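Local coordinates for protein beta-xylanase (Caldicellulosiruptor kristjanssonii, PDB 7NWN) that probably binds plant cell-wall carbohydrate through a calcium-containing family 9 carbohydrate-binding module, as part of a multimodular thermostable xylanase-glucuronoyl esterase, at residues Ser29-Ile32 with Val36-Ile39; Lys136-Leu139 with Tyr144-Glu147. All coordinates share one frame; numbering follows the deposited sequence. Where two conformers were deposited one is given.

Contact 1 (Ser29-Ile32 with Val36-Ile39); sequences SPVI and VDDI. With CA (calcium ion), chain R; EDO (1,2-ethanediol), chain O.
Val31 and Asp37 meet at a calcium ion that both coordinate. The backbone O of Val31 binds the calcium ion at 2.3 Å. Asp37 OD1 binds the same ion, also at 2.3 Å. A water molecule takes a further position on the metal. Asp33 OD1, the backbone O of Glu35 and both carboxylate oxygens of Glu147 complete the site, which makes seven oxygen ligands with the water.

One hydrogen bond joins the same two residues. Val31 N donates to Asp37 OD2 at 2.8 Å, and the bond is nearly straight, with 176° at the hydrogen. The N-H reaches OD2 on its syn side, 18° out of the carboxylate plane. The two oxygens of Asp37 thus have different tasks: OD1 holds the metal and OD2 holds the backbone. Together these bonds fix the rotation of the carboxylate. The group gets there because CG lies anti to the carbonyl carbon, with chi1 at -57°.

Packing completes the contact. Pro30 borders the carboxylate, its CA 3.3 Å from Asp37 OD2. The side chain of Val31 crosses that of Asp37 at about a right angle. Ile39 CD1 lies 3.6 Å from Ser29 O. Ser29 OG turns elsewhere, to Asp66. Pro30 also packs on Trp40 and on Tyr71 of strand 69-77.

Alternate residues Val31, Asp33, Glu35 and Asp37 of one tight surface loop thus wrap the ion. Glu147 joins them from strand 143-151, forming one of the calcium sites of this family 9 carbohydrate-binding module.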
ATOM      1  N   SER A  29     -11.208   2.205  10.722  0.50 31.48           N
ATOM      2  CA  SER A  29     -11.285   0.767  10.540  0.50 30.34           C
ATOM      3  C   SER A  29     -12.192   0.495   9.340  0.50 33.83           C
ATOM      4  O   SER A  29     -13.402   0.438   9.484  0.50 33.90           O
ATOM      5  CB  SER A  29     -11.828   0.086  11.777  0.50 29.29           C
ATOM      6  OG  SER A  29     -10.945   0.223  12.879  0.50 25.41           O
ATOM      7  N   PRO A  30     -11.653   0.373   8.109  1.00 33.49           N
ATOM      8  CA  PRO A  30     -12.478  -0.004   6.960  1.00 30.97           C
ATOM      9  C   PRO A  30     -12.759  -1.504   6.824  1.00 34.38           C
ATOM     10  O   PRO A  30     -12.082  -2.378   7.411  1.00 33.23           O
ATOM     11  CB  PRO A  30     -11.687   0.455   5.740  1.00 35.38           C
ATOM     12  CG  PRO A  30     -10.259   0.601   6.222  1.00 40.63           C
ATOM     13  CD  PRO A  30     -10.273   0.743   7.738  1.00 33.99           C
ATOM     14  N   VAL A  31     -13.783  -1.768   6.015  1.00 29.37           N
ATOM     15  CA  VAL A  31     -14.177  -3.134   5.683  1.00 28.61           C
ATOM     16  C   VAL A  31     -13.431  -3.553   4.418  1.00 29.14           C
ATOM     17  O   VAL A  31     -13.496  -2.839   3.410  1.00 27.23           O
ATOM     18  CB  VAL A  31     -15.709  -3.169   5.511  1.00 30.16           C
ATOM     19  CG1 VAL A  31     -16.214  -4.519   4.971  1.00 28.84           C
ATOM     20  CG2 VAL A  31     -16.386  -2.811   6.864  1.00 31.33           C
ATOM     21  N   ILE A  32     -12.800  -4.741   4.468  1.00 30.50           N
ATOM     22  CA  ILE A  32     -11.987  -5.217   3.347  1.00 28.57           C
ATOM     23  C   ILE A  32     -12.915  -5.950   2.369  1.00 30.77           C
ATOM     24  O   ILE A  32     -13.334  -7.091   2.651  1.00 26.00           O
ATOM     25  CB  ILE A  32     -10.812  -6.125   3.835  1.00 33.32           C
ATOM     26  CG1 ILE A  32      -9.925  -5.419   4.889  1.00 30.65           C
ATOM     27  CG2 ILE A  32      -9.973  -6.598   2.637  1.00 29.96           C
ATOM     28  CD1 ILE A  32      -9.323  -4.123   4.367  1.00 32.74           C
ATOM     29  N   VAL A  36     -15.393   1.189  -1.647  1.00 31.09           N
ATOM     30  CA  VAL A  36     -14.896   2.398  -1.014  1.00 30.18           C
ATOM     31  C   VAL A  36     -15.861   2.730   0.108  1.00 33.29           C
ATOM     32  O   VAL A  36     -16.919   3.321  -0.130  1.00 32.35           O
ATOM     33  CB  VAL A  36     -14.822   3.580  -2.002  1.00 36.04           C
ATOM     34  CG1 VAL A  36     -14.274   4.844  -1.327  1.00 30.93           C
ATOM     35  CG2 VAL A  36     -14.010   3.214  -3.248  1.00 34.92           C
ATOM     36  N   ASP A  37     -15.475   2.346   1.319  1.00 30.25           N
ATOM     37  CA  ASP A  37     -16.214   2.709   2.535  1.00 30.70           C
ATOM     38  C   ASP A  37     -16.408   4.227   2.562  1.00 31.63           C
ATOM     39  O   ASP A  37     -15.492   4.972   2.178  1.00 29.04           O
ATOM     40  CB  ASP A  37     -15.368   2.464   3.805  1.00 29.34           C
ATOM     41  CG  ASP A  37     -14.885   1.024   3.941  1.00 31.13           C
ATOM     42  OD1 ASP A  37     -14.268   0.526   2.994  1.00 27.61           O
ATOM     43  OD2 ASP A  37     -15.134   0.407   4.999  1.00 31.23           O
ATOM     44  N   ASP A  38     -17.564   4.658   3.096  1.00 28.89           N
ATOM     45  CA  ASP A  38     -17.851   6.055   3.394  1.00 30.80           C
ATOM     46  C   ASP A  38     -16.648   6.708   4.108  1.00 28.63           C
ATOM     47  O   ASP A  38     -16.189   7.793   3.730  1.00 30.12           O
ATOM     48  CB  ASP A  38     -19.124   6.112   4.277  1.00 31.48           C
ATOM     49  CG  ASP A  38     -19.312   7.448   5.002  1.00 36.12           C
ATOM     50  OD1 ASP A  38     -19.199   8.471   4.344  1.00 37.97           O
ATOM     51  OD2 ASP A  38     -19.547   7.453   6.267  1.00 35.33           O
ATOM     52  N   ILE A  39     -16.052   6.021   5.083  1.00 26.52           N
ATOM     53  CA  ILE A  39     -14.976   6.644   5.856  1.00 31.11           C
ATOM     54  C   ILE A  39     -13.713   6.934   5.029  1.00 34.76           C
ATOM     55  O   ILE A  39     -12.937   7.816   5.431  1.00 32.72           O
ATOM     56  CB  ILE A  39     -14.605   5.851   7.110  1.00 28.60           C
ATOM     57  CG1 ILE A  39     -14.045   4.449   6.809  1.00 27.90           C
ATOM     58  CG2 ILE A  39     -15.774   5.848   8.126  1.00 32.60           C
ATOM     59  CD1 ILE A  39     -13.516   3.753   8.089  1.00 28.91           C
TER
HETATM   60 CA    CA R 317     -14.051  -1.395   1.744  1.00 29.05          CA
HETATM   61  C1  EDO O 314     -16.046   0.839  10.822  1.00 87.62           C
HETATM   62  O1  EDO O 314     -15.866   0.634   9.419  1.00 58.84           O
HETATM   63  C2  EDO O 314     -15.660   2.183  11.342  1.00 72.12           C
HETATM   64  O2  EDO O 314     -16.592   3.214  11.031  1.00 73.78           O
HETATM   65  O   HOH W   1     -16.465  -1.267   2.139  1.00 27.35           O

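Contact 2 (Lys136-Leu139 with Tyr144-Glu147); sequences KTKL and YRVE. With CA (calcium ion), chain R.
Lys136 pairs with Glu147 midway along an antiparallel beta hairpin made by strands 133-140 and 143-151. Strand 133-140 is an outermost strand of a four-stranded antiparallel sheet. The two short segments run at 167° to each other.

Lys136 and Glu147 form a hydrogen-bonded pair. Lys136 N donates to Glu147 O at 3.0 Å, and Glu147 N returns a bond to Lys136 O at 2.9 Å. The end of the Lys136 side chain leads away from the neighbouring strand.

Thr137 faces Val146 in a non-hydrogen-bonded pair. Their side chains lie side by side and point the same way, with Thr137 CG2 4.0 Å from Val146 CG2. Thr137 CA also makes a CA-H...O contact with Arg145 O. Its OG1 hydrogen-bonds to the backbone O of Tyr119. Val146 CG2 in turn sits in plane at the edge of the Tyr144 ring. Both Tyr144 and Val146 pack on Val94 of strand 93-99, in the other sheet.

Lys138 and Arg145 make the next hydrogen-bonded pair. Lys138 N donates to Arg145 O, and Arg145 N to Lys138 O at 2.9 Å. Their side chains run alongside each other on the same face as Glu147. Lys138 CD comes 3.8 Å from Arg145 NH1. The like charges have separate partners: Lys138 NZ forms a salt bridge with Glu35, and Arg145 NE forms one with Glu75. Arg145 NH1 also hydrogen-bonds to the backbone O of Gly34.

Leu139 lies across from Tyr144, its CD2 4.4 Å from Tyr144 CB.

Across from Lys136, Glu147 extends with CG anti to its backbone N (chi1 -168°). Gly34 N hydrogen-bonds to OE1 and Trp40 NE1 to OE2, which helps hold the carboxylate. Both oxygens grip a calcium ion, OE1 at 2.5 Å and OE2 at 2.4 Å.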
ATOM      1  N   LYS A 136      -8.495  -7.512  -1.053  1.00 29.64           N
ATOM      2  CA  LYS A 136      -9.531  -7.722  -2.058  1.00 28.43           C
ATOM      3  C   LYS A 136      -9.242  -6.769  -3.215  1.00 29.40           C
ATOM      4  O   LYS A 136      -8.653  -5.700  -2.992  1.00 29.26           O
ATOM      5  CB  LYS A 136     -10.886  -7.339  -1.461  1.00 29.58           C
ATOM      6  CG  LYS A 136     -11.333  -8.285  -0.359  1.00 30.26           C
ATOM      7  CD  LYS A 136     -11.641  -9.669  -0.832  1.00 35.15           C
ATOM      8  CE  LYS A 136     -12.117 -10.503   0.339  1.00 42.12           C
ATOM      9  NZ  LYS A 136     -12.066 -11.956   0.003  1.00 45.81           N
ATOM     10  N   THR A 137      -9.668  -7.152  -4.426  1.00 27.71           N
ATOM     11  CA  THR A 137      -9.486  -6.252  -5.549  1.00 29.16           C
ATOM     12  C   THR A 137     -10.829  -6.155  -6.273  1.00 31.06           C
ATOM     13  O   THR A 137     -11.713  -6.959  -6.066  1.00 30.04           O
ATOM     14  CB  THR A 137      -8.407  -6.730  -6.547  1.00 28.36           C
ATOM     15  OG1 THR A 137      -8.821  -7.972  -7.096  1.00 30.32           O
ATOM     16  CG2 THR A 137      -7.042  -6.868  -5.908  1.00 29.03           C
ATOM     17  N   LYS A 138     -10.949  -5.147  -7.119  1.00 29.86           N
ATOM     18  CA  LYS A 138     -12.142  -5.018  -7.928  1.00 30.90           C
ATOM     19  C   LYS A 138     -11.687  -4.498  -9.283  1.00 30.48           C
ATOM     20  O   LYS A 138     -10.930  -3.533  -9.330  1.00 31.67           O
ATOM     21  CB  LYS A 138     -13.115  -4.021  -7.300  1.00 32.95           C
ATOM     22  CG  LYS A 138     -14.461  -3.945  -8.053  1.00 31.30           C
ATOM     23  CD  LYS A 138     -15.469  -3.006  -7.383  1.00 35.02           C
ATOM     24  CE  LYS A 138     -16.846  -3.108  -8.053  1.00 36.17           C
ATOM     25  NZ  LYS A 138     -17.711  -2.087  -7.462  1.00 36.89           N
ATOM     26  N   LEU A 139     -12.211  -5.101 -10.353  1.00 30.65           N
ATOM     27  CA  LEU A 139     -12.058  -4.577 -11.708  1.00 33.60           C
ATOM     28  C   LEU A 139     -12.960  -3.366 -11.920  1.00 32.16           C
ATOM     29  O   LEU A 139     -14.149  -3.419 -11.643  1.00 32.52           O
ATOM     30  CB  LEU A 139     -12.418  -5.689 -12.708  1.00 39.24           C
ATOM     31  CG  LEU A 139     -11.474  -6.888 -12.732  1.00 47.05           C
ATOM     32  CD1 LEU A 139     -11.724  -7.718 -13.994  1.00 48.98           C
ATOM     33  CD2 LEU A 139     -10.018  -6.421 -12.711  1.00 48.05           C
ATOM     34  N   TYR A 144      -8.360  -0.816 -11.831  1.00 28.09           N
ATOM     35  CA  TYR A 144      -8.664  -1.783 -10.791  1.00 29.74           C
ATOM     36  C   TYR A 144      -8.445  -1.064  -9.474  1.00 29.21           C
ATOM     37  O   TYR A 144      -7.827   0.004  -9.450  1.00 30.58           O
ATOM     38  CB  TYR A 144      -7.818  -3.068 -10.915  1.00 29.98           C
ATOM     39  CG  TYR A 144      -6.313  -2.913 -10.790  1.00 34.90           C
ATOM     40  CD1 TYR A 144      -5.521  -2.580 -11.899  1.00 34.76           C
ATOM     41  CD2 TYR A 144      -5.645  -3.180  -9.582  1.00 35.15           C
ATOM     42  CE1 TYR A 144      -4.134  -2.468 -11.825  1.00 32.47           C
ATOM     43  CE2 TYR A 144      -4.251  -3.103  -9.504  1.00 37.23           C
ATOM     44  CZ  TYR A 144      -3.498  -2.726 -10.616  1.00 37.99           C
ATOM     45  OH  TYR A 144      -2.134  -2.632 -10.526  1.00 39.63           O
ATOM     46  N   ARG A 145      -8.970  -1.668  -8.401  1.00 29.18           N
ATOM     47  CA  ARG A 145      -8.809  -1.129  -7.069  1.00 29.42           C
ATOM     48  C   ARG A 145      -8.237  -2.266  -6.214  1.00 31.58           C
ATOM     49  O   ARG A 145      -8.622  -3.419  -6.438  1.00 30.27           O
ATOM     50  CB  ARG A 145     -10.200  -0.749  -6.547  1.00 28.95           C
ATOM     51  CG  ARG A 145     -10.183  -0.240  -5.114  1.00 31.16           C
ATOM     52  CD  ARG A 145     -11.583   0.154  -4.634  1.00 33.73           C
ATOM     53  NE  ARG A 145     -12.116   1.264  -5.417  1.00 32.00           N
ATOM     54  CZ  ARG A 145     -13.313   1.257  -5.983  1.00 30.43           C
ATOM     55  NH1 ARG A 145     -14.119   0.212  -5.793  1.00 28.86           N
ATOM     56  NH2 ARG A 145     -13.669   2.310  -6.726  1.00 30.32           N
ATOM     57  N   VAL A 146      -7.367  -1.912  -5.242  1.00 30.22           N
ATOM     58  CA  VAL A 146      -6.828  -2.836  -4.256  1.00 29.22           C
ATOM     59  C   VAL A 146      -7.234  -2.257  -2.910  1.00 29.77           C
ATOM     60  O   VAL A 146      -7.125  -1.050  -2.735  1.00 31.68           O
ATOM     61  CB  VAL A 146      -5.295  -2.939  -4.347  1.00 33.29           C
ATOM     62  CG1 VAL A 146      -4.734  -3.769  -3.187  1.00 29.23           C
ATOM     63  CG2 VAL A 146      -4.904  -3.537  -5.726  1.00 30.56           C
ATOM     64  N   GLU A 147      -7.788  -3.107  -2.042  1.00 28.70           N
ATOM     65  CA  GLU A 147      -8.009  -2.709  -0.660  1.00 27.47           C
ATOM     66  C   GLU A 147      -7.295  -3.734   0.222  1.00 28.32           C
ATOM     67  O   GLU A 147      -7.573  -4.907   0.087  1.00 28.93           O
ATOM     68  CB  GLU A 147      -9.505  -2.709  -0.383  1.00 31.50           C
ATOM     69  CG  GLU A 147      -9.852  -2.008   0.954  1.00 34.65           C
ATOM     70  CD  GLU A 147     -11.344  -1.747   1.113  1.00 28.61           C
ATOM     71  OE1 GLU A 147     -12.153  -2.533   0.554  1.00 29.18           O
ATOM     72  OE2 GLU A 147     -11.704  -0.730   1.752  1.00 31.80           O
TER
HETATM   73 CA    CA R 317     -14.051  -1.395   1.744  1.00 29.05          CA
HETATM   74  O   HOH W   1     -16.465  -1.267   2.139  1.00 27.35           O

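Overall arrangement
Contact 1 comes first along the chain, in the loop between strands 22-25 and 50-51. Contact 2 follows later, in the hairpin of strands 133-140 and 143-151. Their centres are about 13 Å apart, and they share one calcium ion and its bound water. The loop lies against the hairpin face that carries Lys136, Arg145 and Glu147. Away from the metal, Val36 packs on Arg145 and Ile32 on Lys136. The ion thus ties an early surface loop to a sheet strand far along the sequence. Such cross-linking is consistent with a structural role for this calcium in a protein from a hyperthermostable enzyme.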